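PDB 7BFK: angiogenin-1 from Salmo salar, which belongs to the pancreatic ribonuclease family and, like its relatives, probably cleaves RNA as a secreted endonuclease. Local coordinates for residues Glu18-Thr21 / Leu22-Lys25; Ser26-Glu29 / Ile30-Asn34. All coordinates share one frame; numbering follows the deposited sequence.

Contact 1: Glu18-Thr21 / Leu22-Lys25; sequences EMTT and LKCK
Lys23 reaches back over the loop residues that precede it, and its ammonium NZ donates a hydrogen bond to the backbone O of Glu18 at 2.6 Å. CG stands anti to the carbonyl carbon of Lys23 (chi1 -63°) and the chain beyond is fully extended, which carries NZ to the far end of the 18-21 segment. The ammonium arrives above the Glu18 carbonyl plane, 38° out of it, instead of on a lone pair. On the way the lysine methylenes pass over Thr20, whose OG1 lies 3.4 Å from Lys23 CG; the backbone N of Thr20 is buried by the contact and has no polar partner.

The packed side belongs to Met19 and Cys24, both buried. The Met19 chain bends at chi2 and runs past Lys23 in the opposite sense, SD 3.8 Å from Lys23 CB, until CE comes within 4.1 Å of Cys24 SG. Cys24 SG is disulfide-bonded to Cys81, and Met19 also rests on Val79 and Cys81 of strand 76-85. The other side is looser: Leu22 and Glu18 are exposed to solvent, and Glu18 OE1 stays 4.9 Å from Lys23 NZ, too far for a salt bridge.

Between the two sides the backbone winds through a short 3-10 turn into helix 24-32. Lys23 N donates to Thr20 O at 3.0 Å, followed by a weak, long bond from Cys24 N to Thr21 O. Lys23, at the N-cap position of helix 24-32, has both its backbone N and its ammonium hydrogen-bonded to carbonyls of the incoming loop. The chemistry implies a split arrangement: sulfur and hydrocarbon fasten the helix start to the sheet, while the lysine ammonium is held by a peptide oxygen, with the nearby Glu18 carboxylate probably adding a mild electrostatic pull.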
ATOM      1  N   GLU A  18       0.430  12.135   4.160  1.00 41.64           N
ATOM      2  CA  GLU A  18       1.415  13.190   3.774  1.00 47.28           C
ATOM      3  C   GLU A  18       2.379  12.680   2.693  1.00 46.77           C
ATOM      4  O   GLU A  18       3.359  13.378   2.404  1.00 43.10           O
ATOM      5  CB  GLU A  18       2.182  13.662   5.017  1.00 53.95           C
ATOM      6  CG  GLU A  18       1.280  14.265   6.090  1.00 55.91           C
ATOM      7  CD  GLU A  18       1.971  14.625   7.406  1.00 69.01           C
ATOM      8  OE1 GLU A  18       3.209  14.469   7.496  1.00 71.07           O
ATOM      9  OE2 GLU A  18       1.268  15.058   8.345  1.00 69.09           O
ATOM     10  N   MET A  19       2.103  11.537   2.063  1.00 40.34           N
ATOM     11  CA  MET A  19       3.003  10.998   1.013  1.00 35.63           C
ATOM     12  C   MET A  19       2.923  11.870  -0.251  1.00 34.22           C
ATOM     13  O   MET A  19       1.832  12.396  -0.547  1.00 38.05           O
ATOM     14  CB  MET A  19       2.620   9.551   0.662  1.00 37.37           C
ATOM     15  CG  MET A  19       3.512   8.938  -0.359  1.00 37.14           C
ATOM     16  SD  MET A  19       5.221   8.836   0.185  1.00 39.24           S
ATOM     17  CE  MET A  19       5.970   8.155  -1.294  1.00 36.86           C
ATOM     18  N   THR A  20       4.035  12.005  -0.981  1.00 35.92           N
ATOM     19  CA  THR A  20       4.118  12.700  -2.293  1.00 37.10           C
ATOM     20  C   THR A  20       5.059  11.914  -3.214  1.00 36.76           C
ATOM     21  O   THR A  20       5.830  11.085  -2.711  1.00 39.19           O
ATOM     22  CB  THR A  20       4.610  14.150  -2.158  1.00 40.43           C
ATOM     23  OG1 THR A  20       6.032  14.122  -1.992  1.00 43.18           O
ATOM     24  CG2 THR A  20       3.953  14.891  -1.018  1.00 40.31           C
ATOM     25  N   THR A  21       5.006  12.187  -4.517  1.00 43.32           N
ATOM     26  CA  THR A  21       5.841  11.527  -5.553  1.00 44.63           C
ATOM     27  C   THR A  21       7.323  11.748  -5.223  1.00 49.59           C
ATOM     28  O   THR A  21       8.133  10.817  -5.428  1.00 52.61           O
ATOM     29  CB  THR A  21       5.466  12.046  -6.941  1.00 48.91           C
ATOM     30  OG1 THR A  21       5.673  13.463  -6.927  1.00 52.88           O
ATOM     31  CG2 THR A  21       4.032  11.734  -7.311  1.00 41.92           C
ATOM     32  N   LEU A  22       7.656  12.926  -4.703  1.00 50.76           N
ATOM     33  CA  LEU A  22       9.047  13.334  -4.377  1.00 54.03           C
ATOM     34  C   LEU A  22       9.587  12.508  -3.203  1.00 51.82           C
ATOM     35  O   LEU A  22      10.802  12.450  -3.057  1.00 55.78           O
ATOM     36  CB  LEU A  22       9.056  14.836  -4.051  1.00 59.15           C
ATOM     37  CG  LEU A  22       8.556  15.758  -5.167  1.00 60.81           C
ATOM     38  CD1 LEU A  22       8.530  17.214  -4.708  1.00 61.38           C
ATOM     39  CD2 LEU A  22       9.403  15.611  -6.422  1.00 57.39           C
ATOM     40  N   LYS A  23       8.722  11.879  -2.398  1.00 53.44           N
ATOM     41  CA  LYS A  23       9.145  11.121  -1.188  1.00 44.19           C
ATOM     42  C   LYS A  23       9.384   9.624  -1.486  1.00 41.26           C
ATOM     43  O   LYS A  23       9.633   8.872  -0.513  1.00 43.44           O
ATOM     44  CB  LYS A  23       8.092  11.266  -0.085  1.00 49.73           C
ATOM     45  CG  LYS A  23       7.868  12.683   0.435  1.00 52.93           C
ATOM     46  CD  LYS A  23       6.981  12.707   1.661  1.00 52.94           C
ATOM     47  CE  LYS A  23       6.599  14.097   2.115  1.00 55.01           C
ATOM     48  NZ  LYS A  23       5.724  14.042   3.307  1.00 51.44           N
ATOM     49  N   CYS A  24       9.338   9.188  -2.747  1.00 43.09           N
ATOM     50  CA  CYS A  24       9.473   7.742  -3.107  1.00 41.95           C
ATOM     51  C   CYS A  24      10.813   7.178  -2.626  1.00 43.93           C
ATOM     52  O   CYS A  24      10.810   6.089  -2.032  1.00 46.58           O
ATOM     53  CB  CYS A  24       9.268   7.483  -4.596  1.00 44.22           C
ATOM     54  SG  CYS A  24       7.516   7.446  -5.057  1.00 43.30           S
ATOM     55  N   LYS A  25      11.910   7.899  -2.845  1.00 46.84           N
ATOM     56  CA  LYS A  25      13.272   7.438  -2.474  1.00 49.61           C
ATOM     57  C   LYS A  25      13.317   7.095  -0.978  1.00 46.57           C
ATOM     58  O   LYS A  25      13.684   5.967  -0.653  1.00 49.71           O
ATOM     59  CB  LYS A  25      14.312   8.496  -2.862  1.00 55.28           C
ATOM     60  CG  LYS A  25      15.750   8.133  -2.523  1.00 61.98           C
ATOM     61  CD  LYS A  25      16.775   9.069  -3.125  1.00 68.54           C
ATOM     62  CE  LYS A  25      18.194   8.709  -2.737  1.00 77.16           C
ATOM     63  NZ  LYS A  25      18.506   7.296  -3.064  1.00 76.61           N
TER

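Contact 2: Ser26-Glu29 / Ile30-Asn34; sequences SQME and ILNLN
Met28 and Leu31 cross at an angle on one flank of helix 24-32, the second helix of the ribonuclease A fold, with Met28 SD 4.1 Å from Leu31 CD1. Bends at chi2 and chi3 curl the methionine chain so that CE lies equally near that methyl. Both side chains also touch Asn44 of strand 43-47, placing this flank against the sheet.

Glu29 and Leu33, one helical turn apart, instead run side by side in the same direction. With Glu29 CG anti to its own nitrogen (chi1 -162°), that methylene comes 4.0 Å from Leu33 CD1. The carboxylate continues beyond it to His89, which hydrogen-bonds OE1 through NE2, and Leu33 packs on the same histidine. Ile30 lies back along the helix, its CG1 only 3.2 Å from Ser26 O.

Backbone bonds of the i to i+4 kind join the two segments, from a weak one between Ile30 N and Ser26 O to a short one between Asn32 N and Met28 O, 2.7 Å and nearly along the C=O axis. Asn32 CG lies 3.3 Å from that same Met28 O, out beyond it and to one side, yet the amide is used by other partners: OD1 accepts from Lys41 N, and ND2 is hydrogen-bonded to Tyr94 OH. Asn32 ND2 sits 3.4 Å from Met28 O at an angle too poor for a hydrogen bond.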
ATOM      1  N   SER A  26      12.922   8.019  -0.105  1.00 50.64           N
ATOM      2  CA  SER A  26      12.998   7.841   1.372  1.00 52.33           C
ATOM      3  C   SER A  26      12.024   6.749   1.842  1.00 48.35           C
ATOM      4  O   SER A  26      12.452   5.893   2.637  1.00 49.95           O
ATOM      5  CB  SER A  26      12.788   9.152   2.111  1.00 52.11           C
ATOM      6  OG  SER A  26      11.529   9.728   1.800  1.00 56.45           O
ATOM      7  N   GLN A  27      10.785   6.740   1.345  1.00 46.82           N
ATOM      8  CA  GLN A  27       9.754   5.766   1.798  1.00 44.36           C
ATOM      9  C   GLN A  27      10.102   4.348   1.329  1.00 41.65           C
ATOM     10  O   GLN A  27       9.944   3.417   2.149  1.00 43.28           O
ATOM     11  CB  GLN A  27       8.358   6.212   1.381  1.00 45.09           C
ATOM     12  CG  GLN A  27       7.954   7.529   2.019  1.00 49.45           C
ATOM     13  CD  GLN A  27       8.165   7.501   3.512  1.00 56.03           C
ATOM     14  OE1 GLN A  27       7.737   6.578   4.195  1.00 55.63           O
ATOM     15  NE2 GLN A  27       8.856   8.508   4.025  1.00 62.32           N
ATOM     16  N   MET A  28      10.571   4.166   0.087  1.00 40.13           N
ATOM     17  CA  MET A  28      10.917   2.816  -0.429  1.00 40.51           C
ATOM     18  C   MET A  28      12.148   2.291   0.325  1.00 44.06           C
ATOM     19  O   MET A  28      12.175   1.094   0.650  1.00 43.46           O
ATOM     20  CB  MET A  28      11.183   2.814  -1.939  1.00 44.92           C
ATOM     21  CG  MET A  28       9.958   3.125  -2.780  1.00 36.71           C
ATOM     22  SD  MET A  28       8.503   2.089  -2.360  1.00 34.42           S
ATOM     23  CE  MET A  28       9.153   0.454  -2.669  1.00 31.52           C
ATOM     24  N   GLU A  29      13.130   3.154   0.613  1.00 48.07           N
ATOM     25  CA  GLU A  29      14.341   2.736   1.364  1.00 50.41           C
ATOM     26  C   GLU A  29      13.867   2.046   2.652  1.00 44.51           C
ATOM     27  O   GLU A  29      14.333   0.917   2.947  1.00 43.92           O
ATOM     28  CB  GLU A  29      15.245   3.931   1.657  1.00 57.36           C
ATOM     29  CG  GLU A  29      16.655   3.531   2.031  1.00 66.54           C
ATOM     30  CD  GLU A  29      17.555   4.682   2.448  1.00 68.09           C
ATOM     31  OE1 GLU A  29      18.785   4.538   2.316  1.00 69.32           O
ATOM     32  OE2 GLU A  29      17.022   5.708   2.915  1.00 64.83           O
ATOM     33  N   ILE A  30      12.929   2.678   3.353  1.00 43.95           N
ATOM     34  CA  ILE A  30      12.321   2.161   4.617  1.00 47.15           C
ATOM     35  C   ILE A  30      11.782   0.742   4.390  1.00 46.07           C
ATOM     36  O   ILE A  30      12.101  -0.133   5.192  1.00 40.60           O
ATOM     37  CB  ILE A  30      11.219   3.107   5.132  1.00 54.39           C
ATOM     38  CG1 ILE A  30      11.755   4.513   5.428  1.00 58.40           C
ATOM     39  CG2 ILE A  30      10.520   2.504   6.335  1.00 51.41           C
ATOM     40  CD1 ILE A  30      13.028   4.535   6.244  1.00 69.01           C
ATOM     41  N   LEU A  31      10.956   0.533   3.358  1.00 41.34           N
ATOM     42  CA  LEU A  31      10.402  -0.803   3.015  1.00 40.81           C
ATOM     43  C   LEU A  31      11.532  -1.763   2.607  1.00 38.91           C
ATOM     44  O   LEU A  31      11.509  -2.916   3.045  1.00 46.11           O
ATOM     45  CB  LEU A  31       9.395  -0.676   1.863  1.00 40.07           C
ATOM     46  CG  LEU A  31       8.072   0.014   2.181  1.00 44.53           C
ATOM     47  CD1 LEU A  31       7.199   0.063   0.933  1.00 42.90           C
ATOM     48  CD2 LEU A  31       7.329  -0.684   3.324  1.00 46.63           C
ATOM     49  N   ASN A  32      12.468  -1.318   1.774  1.00 41.13           N
ATOM     50  CA  ASN A  32      13.523  -2.203   1.198  1.00 39.72           C
ATOM     51  C   ASN A  32      14.467  -2.710   2.297  1.00 47.29           C
ATOM     52  O   ASN A  32      14.872  -3.899   2.218  1.00 47.93           O
ATOM     53  CB  ASN A  32      14.258  -1.511   0.053  1.00 39.36           C
ATOM     54  CG  ASN A  32      13.373  -1.355  -1.169  1.00 41.24           C
ATOM     55  OD1 ASN A  32      12.409  -2.089  -1.322  1.00 37.35           O
ATOM     56  ND2 ASN A  32      13.703  -0.423  -2.041  1.00 41.80           N
ATOM     57  N   LEU A  33      14.789  -1.867   3.282  1.00 53.48           N
ATOM     58  CA  LEU A  33      15.722  -2.219   4.395  1.00 58.06           C
ATOM     59  C   LEU A  33      15.174  -3.386   5.224  1.00 60.13           C
ATOM     60  O   LEU A  33      15.976  -4.009   5.927  1.00 65.28           O
ATOM     61  CB  LEU A  33      15.951  -0.987   5.275  1.00 61.60           C
ATOM     62  CG  LEU A  33      16.793   0.119   4.645  1.00 63.63           C
ATOM     63  CD1 LEU A  33      16.661   1.416   5.425  1.00 69.93           C
ATOM     64  CD2 LEU A  33      18.252  -0.305   4.537  1.00 64.01           C
ATOM     65  N   ASN A  34      13.867  -3.668   5.165  1.00 65.13           N
ATOM     66  CA  ASN A  34      13.246  -4.770   5.955  1.00 69.00           C
ATOM     67  C   ASN A  34      13.019  -6.015   5.093  1.00 69.00           C
ATOM     68  O   ASN A  34      12.588  -7.037   5.662  1.00 77.00           O
ATOM     69  CB  ASN A  34      11.954  -4.344   6.658  1.00 76.99           C
ATOM     70  CG  ASN A  34      12.204  -3.731   8.023  1.00 84.03           C
ATOM     71  OD1 ASN A  34      12.952  -2.761   8.154  1.00 81.67           O
ATOM     72  ND2 ASN A  34      11.584  -4.294   9.047  1.00 83.38           N
TER

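In the fold
Contacts 1 and 2 follow one another along helix 24-32, the first at its start and the second further along it, with centres about 12 Å apart. They meet where Met19 SD packs on Gln27 CG at 3.5 Å, so the methionine of the incoming loop touches the first turn of the helix. A second join is polar: Ser26 OG is hydrogen-bonded to the backbone O of Lys23, the N-cap residue. Each contact centre lies about 13 Å from the centre of the chain. Together they lay the helix on the antiparallel sheet, contact 1 against strand 76-85 and contact 2 against strand 43-47.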